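Local coordinates for pseudopodium-enriched atypical kinase 1 (Homo sapiens, PDB 6BHC), which is a pseudokinase with a protein-kinase fold, classed among tyrosine kinases, and probably works through dimerisation and protein contacts rather than ordinary catalysis, at residues H103-R108 against N242-Q248; V113-I117 against Q186-G190; L191-K195 against D278-T282. The protein carries 1 engineered substitution. All coordinates share one frame; numbering follows the deposited sequence. Where two conformers were deposited one is given.

Interaction 1. Residues H103-R108 against N242-Q248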
# COMPACT_ATOMS: atom_id res chain seq x y z
N HIS A 103 4.83 36.10 26.23
CA HIS A 103 3.42 35.94 25.89
C HIS A 103 3.24 34.95 24.75
O HIS A 103 2.24 34.23 24.69
CB HIS A 103 2.80 37.29 25.53
CG HIS A 103 1.34 37.20 25.18
ND1 HIS A 103 0.38 36.81 26.09
CD2 HIS A 103 0.69 37.46 24.02
CE1 HIS A 103 -0.80 36.83 25.51
NE2 HIS A 103 -0.65 37.22 24.25
N SER A 104 4.20 34.93 23.82
CA SER A 104 4.14 33.99 22.71
C SER A 104 4.25 32.55 23.21
O SER A 104 3.57 31.66 22.70
CB SER A 104 5.25 34.29 21.70
OG SER A 104 5.24 33.34 20.64
N LEU A 105 5.09 32.32 24.22
CA LEU A 105 5.21 30.98 24.78
C LEU A 105 3.97 30.60 25.58
O LEU A 105 3.54 29.44 25.55
CB LEU A 105 6.46 30.88 25.66
CG LEU A 105 7.82 30.94 24.94
CD1 LEU A 105 8.95 31.00 25.95
CD2 LEU A 105 7.98 29.73 24.03
N ALA A 106 3.38 31.56 26.29
CA ALA A 106 2.22 31.25 27.13
C ALA A 106 1.03 30.80 26.30
O ALA A 106 0.36 29.82 26.64
CB ALA A 106 1.85 32.46 27.98
N VAL A 107 0.75 31.50 25.19
CA VAL A 107 -0.40 31.15 24.37
C VAL A 107 -0.14 29.85 23.60
O VAL A 107 -1.02 28.99 23.50
CB VAL A 107 -0.75 32.31 23.42
CG1 VAL A 107 -1.85 31.90 22.46
CG2 VAL A 107 -1.17 33.53 24.22
N ARG A 108 1.07 29.69 23.06
CA ARG A 108 1.38 28.53 22.24
C ARG A 108 1.56 27.26 23.07
O ARG A 108 1.27 26.16 22.57
CB ARG A 108 2.64 28.81 21.41
CG ARG A 108 2.92 27.78 20.33
CD ARG A 108 4.01 28.27 19.39
NE ARG A 108 5.21 28.68 20.11
CZ ARG A 108 6.16 27.84 20.52
NH1 ARG A 108 6.05 26.54 20.28
NH2 ARG A 108 7.22 28.31 21.17
N ASN A 242 5.51 32.80 15.98
CA ASN A 242 5.37 34.17 16.47
C ASN A 242 3.95 34.46 16.94
O ASN A 242 3.16 35.06 16.21
CB ASN A 242 5.79 35.17 15.40
CG ASN A 242 5.92 36.58 15.95
OD1 ASN A 242 5.83 36.79 17.16
ND2 ASN A 242 6.14 37.54 15.06
N PHE A 243 3.64 34.04 18.16
CA PHE A 243 2.35 34.31 18.78
C PHE A 243 2.41 35.48 19.76
O PHE A 243 1.71 35.48 20.78
CB PHE A 243 1.83 33.05 19.49
CG PHE A 243 1.38 31.97 18.54
CD1 PHE A 243 2.31 31.18 17.88
CD2 PHE A 243 0.03 31.75 18.32
CE1 PHE A 243 1.89 30.19 17.01
CE2 PHE A 243 -0.39 30.76 17.45
CZ PHE A 243 0.54 29.98 16.80
N SER A 244 3.23 36.49 19.46
CA SER A 244 3.37 37.63 20.37
C SER A 244 2.13 38.51 20.38
O SER A 244 1.85 39.16 21.39
CB SER A 244 4.60 38.46 19.97
OG SER A 244 5.76 37.66 19.88
N GLN A 245 1.38 38.54 19.28
CA GLN A 245 0.17 39.35 19.18
C GLN A 245 -1.10 38.53 19.35
O GLN A 245 -2.19 39.05 19.10
CB GLN A 245 0.14 40.07 17.83
CG GLN A 245 1.43 40.77 17.45
CD GLN A 245 1.60 42.11 18.13
OE1 GLN A 245 2.09 42.19 19.26
NE2 GLN A 245 1.20 43.18 17.45
N ALA A 246 -0.98 37.27 19.76
CA ALA A 246 -2.13 36.38 19.79
C ALA A 246 -3.12 36.80 20.87
O ALA A 246 -2.74 37.18 21.98
CB ALA A 246 -1.68 34.94 20.03
N LYS A 247 -4.40 36.72 20.54
CA LYS A 247 -5.48 37.02 21.47
C LYS A 247 -6.10 35.73 21.97
O LYS A 247 -6.27 34.77 21.21
CB LYS A 247 -6.56 37.89 20.80
CG LYS A 247 -6.05 39.22 20.28
CD LYS A 247 -5.54 40.10 21.41
CE LYS A 247 -5.08 41.44 20.88
NZ LYS A 247 -4.60 42.33 21.98
N GLN A 248 -6.44 35.70 23.26
CA GLN A 248 -7.02 34.54 23.91
C GLN A 248 -8.35 34.96 24.54
O GLN A 248 -8.37 35.67 25.54
CB GLN A 248 -6.07 33.97 24.97
CG GLN A 248 -6.67 32.86 25.82
CD GLN A 248 -6.58 31.50 25.17
OE1 GLN A 248 -5.50 31.09 24.73
NE2 GLN A 248 -7.70 30.80 25.09
O HOH W 1 7.88 35.06 19.80
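His-103 reaches Ala-246 and Ser-104 reaches Phe-243, joining helix 104-109, the αC helix of the kinase fold, to the sequence Asn-242, Phe-243, Ser-244, which stands where active kinases carry the DFG motif. NE2 of His-103 donates an almost straight bond (168°) to Ala-246 O over 3.1 Å, lying in the carbonyl plane and close to the plane of the imidazole. CD2, at the edge of the same His-103 ring, lies 3.3 Å from Ser-244 O, and thus one histidine spans much of the type I turn from Phe-243 to Ala-246. Ser-104, its OG set anti to the backbone N (chi1 177°), accepts a bent bond from Phe-243 N at 3.0 Å. So small a side chain suits a place where its own CA comes within 3.4 Å of Phe-243 O. One turn along the helix, Val-107 CG1 packs on Ala-246 CB at 3.9 Å, and CD of Arg-108 rests 3.7 Å from Phe-243 CD1. The methylenes of Arg-108 supply apolar surface, while NH1 makes a salt bridge to Asp-120 and a hydrogen bond to Gln-118 O. The Phe-243 ring also meets His-201 edge-to-face, consistent with a place in the regulatory spine. Just before Phe-243, Asn-242 is held by Asn-208 through ND2, while its OD1 accepts from Ser-244 OG at 2.9 Å, the donor nearly in line with the C=O bond (172°).

Interaction 2. Residues V113-I117 against Q186-G190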
# COMPACT_ATOMS: atom_id res chain seq x y z
N VAL A 113 -0.29 19.73 20.29
CA VAL A 113 0.66 19.76 19.19
C VAL A 113 -0.07 19.66 17.86
O VAL A 113 -1.13 19.02 17.74
CB VAL A 113 1.70 18.64 19.34
CG1 VAL A 113 2.50 18.82 20.62
CG2 VAL A 113 1.03 17.27 19.31
N HIS A 114 0.48 20.32 16.84
CA HIS A 114 -0.09 20.31 15.51
C HIS A 114 1.03 20.37 14.49
O HIS A 114 2.07 21.01 14.73
CB HIS A 114 -1.07 21.47 15.30
CG HIS A 114 -1.88 21.36 14.05
ND1 HIS A 114 -1.42 21.80 12.82
CD2 HIS A 114 -3.12 20.86 13.83
CE1 HIS A 114 -2.34 21.57 11.90
NE2 HIS A 114 -3.38 21.00 12.49
N PHE A 115 0.82 19.72 13.35
CA PHE A 115 1.85 19.60 12.33
C PHE A 115 2.31 20.96 11.81
O PHE A 115 3.48 21.12 11.44
CB PHE A 115 1.31 18.74 11.18
CG PHE A 115 2.33 18.39 10.14
CD1 PHE A 115 3.32 17.45 10.40
CD2 PHE A 115 2.28 18.97 8.88
CE1 PHE A 115 4.25 17.12 9.43
CE2 PHE A 115 3.21 18.65 7.91
CZ PHE A 115 4.19 17.71 8.18
N ASN A 116 1.42 21.95 11.80
CA ASN A 116 1.70 23.25 11.20
C ASN A 116 1.82 24.37 12.24
O ASN A 116 1.75 25.55 11.88
CB ASN A 116 0.63 23.59 10.17
CG ASN A 116 0.53 22.54 9.08
OD1 ASN A 116 -0.47 21.84 8.97
ND2 ASN A 116 1.57 22.43 8.26
N ILE A 117 1.99 24.03 13.51
CA ILE A 117 2.15 25.01 14.57
C ILE A 117 3.45 24.70 15.30
O ILE A 117 3.75 23.53 15.58
CB ILE A 117 0.95 25.02 15.54
CG1 ILE A 117 -0.33 25.39 14.78
CG2 ILE A 117 1.18 25.99 16.69
CD1 ILE A 117 -1.54 25.54 15.65
N GLN A 186 -1.81 24.29 4.30
CA GLN A 186 -1.24 24.00 5.62
C GLN A 186 -1.51 25.13 6.60
O GLN A 186 -1.73 24.88 7.79
CB GLN A 186 0.26 23.74 5.50
CG GLN A 186 0.62 22.56 4.61
CD GLN A 186 2.11 22.34 4.53
OE1 GLN A 186 2.75 22.01 5.53
NE2 GLN A 186 2.68 22.52 3.34
N LEU A 187 -1.48 26.38 6.12
CA LEU A 187 -1.79 27.51 6.99
C LEU A 187 -3.21 27.43 7.51
O LEU A 187 -3.47 27.63 8.70
CB LEU A 187 -1.57 28.82 6.23
CG LEU A 187 -1.98 30.10 6.98
CD1 LEU A 187 -1.19 30.26 8.27
CD2 LEU A 187 -1.82 31.33 6.09
N CYS A 188 -4.17 27.12 6.62
CA CYS A 188 -5.55 26.99 7.05
C CYS A 188 -5.72 25.87 8.07
O CYS A 188 -6.51 25.99 9.01
CB CYS A 188 -6.46 26.76 5.84
SG CYS A 188 -6.52 28.18 4.71
N SER A 189 -4.96 24.79 7.91
CA SER A 189 -5.02 23.69 8.87
C SER A 189 -4.58 24.16 10.26
O SER A 189 -5.24 23.86 11.26
CB SER A 189 -4.16 22.52 8.40
OG SER A 189 -4.64 22.00 7.17
N GLY A 190 -3.47 24.89 10.33
CA GLY A 190 -3.01 25.39 11.61
C GLY A 190 -3.95 26.43 12.20
O GLY A 190 -4.16 26.46 13.42
O HOH W 2 -6.53 21.31 11.74
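Gln-186 meets Asn-116 at two points. Its carbonyl oxygen lies 3.5 Å from Asn-116 CG, and its side-chain OE1 is 3.0 Å from Asn-116 ND2. The second pair is only a weak hydrogen bond, strongly bent; the two side chains cross at about a right angle, their amide planes 63° apart. Each amide has a further partner that fixes it: Asn-116 ND2 also donates to Leu-238 O, while Gln-186 takes Leu-238 N on OE1 and gives NE2 to Thr-236 O. Two amides suit this buried place, since each can both give and accept and so satisfy backbone groups of Thr-236 and Leu-238. Phe-115 brings CE2 to 4.1 Å from Gln-186 OE1, and its ring is further engaged by Arg-237 in a cation-pi contact and by Trp-409.

A turn further on, the carbonyl of Ser-189 lies near His-114. This histidine belongs to the αC-β4 loop of the kinase fold, whose His-x-Asn sequence, His-114 to Asn-116, lies against the αE helix, residues 173-194. With CG anti to the backbone N (chi1 -169°), the imidazole of His-114 turns back toward its own loop, and ND1 accepts a nearly straight bond (168°) from Asn-116 N at 3.0 Å, the donor somewhat tilted from the ring plane. That leaves NE2 of His-114 pointing to the helix, where a water lies within hydrogen-bonding distance of it and donates to Ser-189 O, the water oxygen 2.9 Å from that carbonyl oxygen.

At Gly-190, which follows, the backbones come nearest, its CA 5.2 Å from CA of Asn-116; a methyl group would still fit, so the approach does not strictly require a glycine. Across its backbone Ile-117 extends its long apolar branch, CD1 ending 3.6 Å from Gly-190 O.

Interaction 3. Residues L191-K195 against D278-T282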
# COMPACT_ATOMS: atom_id res chain seq x y z
N LEU A 191 -4.52 27.29 11.35
CA LEU A 191 -5.48 28.28 11.84
C LEU A 191 -6.77 27.61 12.30
O LEU A 191 -7.39 28.05 13.26
CB LEU A 191 -5.77 29.32 10.76
CG LEU A 191 -4.61 30.24 10.38
CD1 LEU A 191 -5.02 31.19 9.27
CD2 LEU A 191 -4.12 31.02 11.60
N GLU A 192 -7.18 26.54 11.61
CA GLU A 192 -8.34 25.78 12.05
C GLU A 192 -8.10 25.14 13.41
O GLU A 192 -9.05 24.93 14.17
CB GLU A 192 -8.68 24.71 11.00
CG GLU A 192 -10.01 24.00 11.21
CD GLU A 192 -10.26 22.93 10.17
OE1 GLU A 192 -9.28 22.33 9.67
OE2 GLU A 192 -11.44 22.69 9.83
N HIS A 193 -6.84 24.83 13.73
CA HIS A 193 -6.50 24.28 15.04
C HIS A 193 -6.69 25.30 16.15
O HIS A 193 -6.90 24.91 17.30
CB HIS A 193 -5.05 23.79 15.02
CG HIS A 193 -4.65 23.02 16.24
ND1 HIS A 193 -5.09 21.74 16.49
CD2 HIS A 193 -3.83 23.35 17.26
CE1 HIS A 193 -4.57 21.32 17.63
NE2 HIS A 193 -3.80 22.27 18.12
N LEU A 194 -6.63 26.60 15.84
CA LEU A 194 -6.77 27.63 16.86
C LEU A 194 -8.22 27.90 17.24
O LEU A 194 -8.48 28.44 18.32
CB LEU A 194 -6.12 28.93 16.40
CG LEU A 194 -4.66 28.89 15.94
CD1 LEU A 194 -4.18 30.29 15.56
CD2 LEU A 194 -3.78 28.30 17.02
N LYS A 195 -9.17 27.55 16.37
CA LYS A 195 -10.56 27.93 16.59
C LYS A 195 -11.16 27.34 17.86
O LYS A 195 -11.82 28.08 18.61
CB LYS A 195 -11.40 27.58 15.36
CG LYS A 195 -10.87 28.18 14.07
CD LYS A 195 -10.74 29.69 14.18
CE LYS A 195 -10.18 30.29 12.90
NZ LYS A 195 -10.05 31.78 12.99
N ASP A 278 -7.92 36.56 11.51
CA ASP A 278 -6.95 35.73 10.80
C ASP A 278 -7.38 35.44 9.37
O ASP A 278 -6.53 35.32 8.48
CB ASP A 278 -6.72 34.42 11.57
CG ASP A 278 -5.95 34.62 12.86
OD1 ASP A 278 -5.30 35.68 13.00
OD2 ASP A 278 -5.99 33.72 13.72
N GLU A 279 -8.69 35.32 9.13
CA GLU A 279 -9.17 35.13 7.77
C GLU A 279 -8.84 36.33 6.89
O GLU A 279 -8.42 36.18 5.74
CB GLU A 279 -10.68 34.86 7.77
CG GLU A 279 -11.08 33.48 8.27
CD GLU A 279 -11.08 33.36 9.79
OE1 GLU A 279 -10.72 34.35 10.46
OE2 GLU A 279 -11.43 32.28 10.30
N PHE A 280 -9.01 37.54 7.43
CA PHE A 280 -8.72 38.74 6.66
C PHE A 280 -7.23 38.85 6.33
O PHE A 280 -6.86 39.24 5.22
CB PHE A 280 -9.19 39.98 7.41
CG PHE A 280 -8.94 41.27 6.69
CD1 PHE A 280 -9.85 41.75 5.76
CD2 PHE A 280 -7.80 42.02 6.95
CE1 PHE A 280 -9.62 42.94 5.09
CE2 PHE A 280 -7.57 43.21 6.29
CZ PHE A 280 -8.48 43.67 5.36
N GLN A 281 -6.36 38.51 7.29
CA GLN A 281 -4.93 38.59 7.04
C GLN A 281 -4.47 37.51 6.06
O GLN A 281 -3.49 37.72 5.34
CB GLN A 281 -4.15 38.49 8.36
CG GLN A 281 -4.31 39.71 9.25
CD GLN A 281 -3.44 39.65 10.49
OE1 GLN A 281 -2.94 38.59 10.87
NE2 GLN A 281 -3.26 40.80 11.14
N THR A 282 -5.16 36.37 6.03
CA THR A 282 -4.83 35.34 5.05
C THR A 282 -5.12 35.82 3.63
O THR A 282 -4.40 35.44 2.69
CB THR A 282 -5.61 34.06 5.36
OG1 THR A 282 -5.28 33.61 6.68
CG2 THR A 282 -5.27 32.97 4.36
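Lys-195 and Glu-279 reach toward each other from opposite directions and close a salt bridge, NZ standing 3.1 Å from OE2. The ammonium group comes to the syn side of that oxygen, 27° out of the carboxylate plane, with OE1 farther from NZ at 3.7 Å. A bend in the lysine chain at chi2 (-56°) brings its end round to the neighbouring helix. Asp-278 OD2 lies 4.6 Å from the same NZ, too far for a salt bridge but near enough to add probable electrostatic attraction. Put in place of Glu-279, an alanine would probably leave the Lys-195 ammonium without its salt-bridge mate and free its long chain to turn.

The side-chain hydrogen bonds of Asp-278 are made with a third part of the chain. This is the αF aspartate of the kinase fold, on helix 277-289, and its two carboxylate oxygens accept from the backbone N-H groups of His-201 and Cys-202, the start of the catalytic-loop motif. Thr-282 suits the next turn because OG1 donates to Asp-278 O at 2.8 Å, joining Thr-282 N there from the opposite face of the carbonyl.

Van der Waals packing falls to Leu-191, whose methyls lie against oxygens already engaged in hydrogen bonds: CD1 is 3.6 Å from Thr-282 OG1 and CD2 3.9 Å from Asp-278 OD2. Ile-343, from helix 343-354, touches Leu-191, Lys-195 and Thr-282.

Overall arrangement
Interactions 2 and 3 are buried and share the C-terminal half of helix 173-194, on consecutive turns; interaction 1, farther from the centre, has several exposed residues. Chemistry follows place. At the junction of αC and the DFG-like sequence, interaction 1 relies on side chains bonding to backbone; interaction 2 fits a loop to a helix with amides and a bridging water; interaction 3 joins two helices of the C-lobe by charge and a leucine. The three meet around Phe-243, whose CZ lies 4.0 Å from Ile-117 CG2 and whose CE2 lies 4.2 Å from Leu-194 CD2. His-114 and His-193 meet where interactions 2 and 3 adjoin.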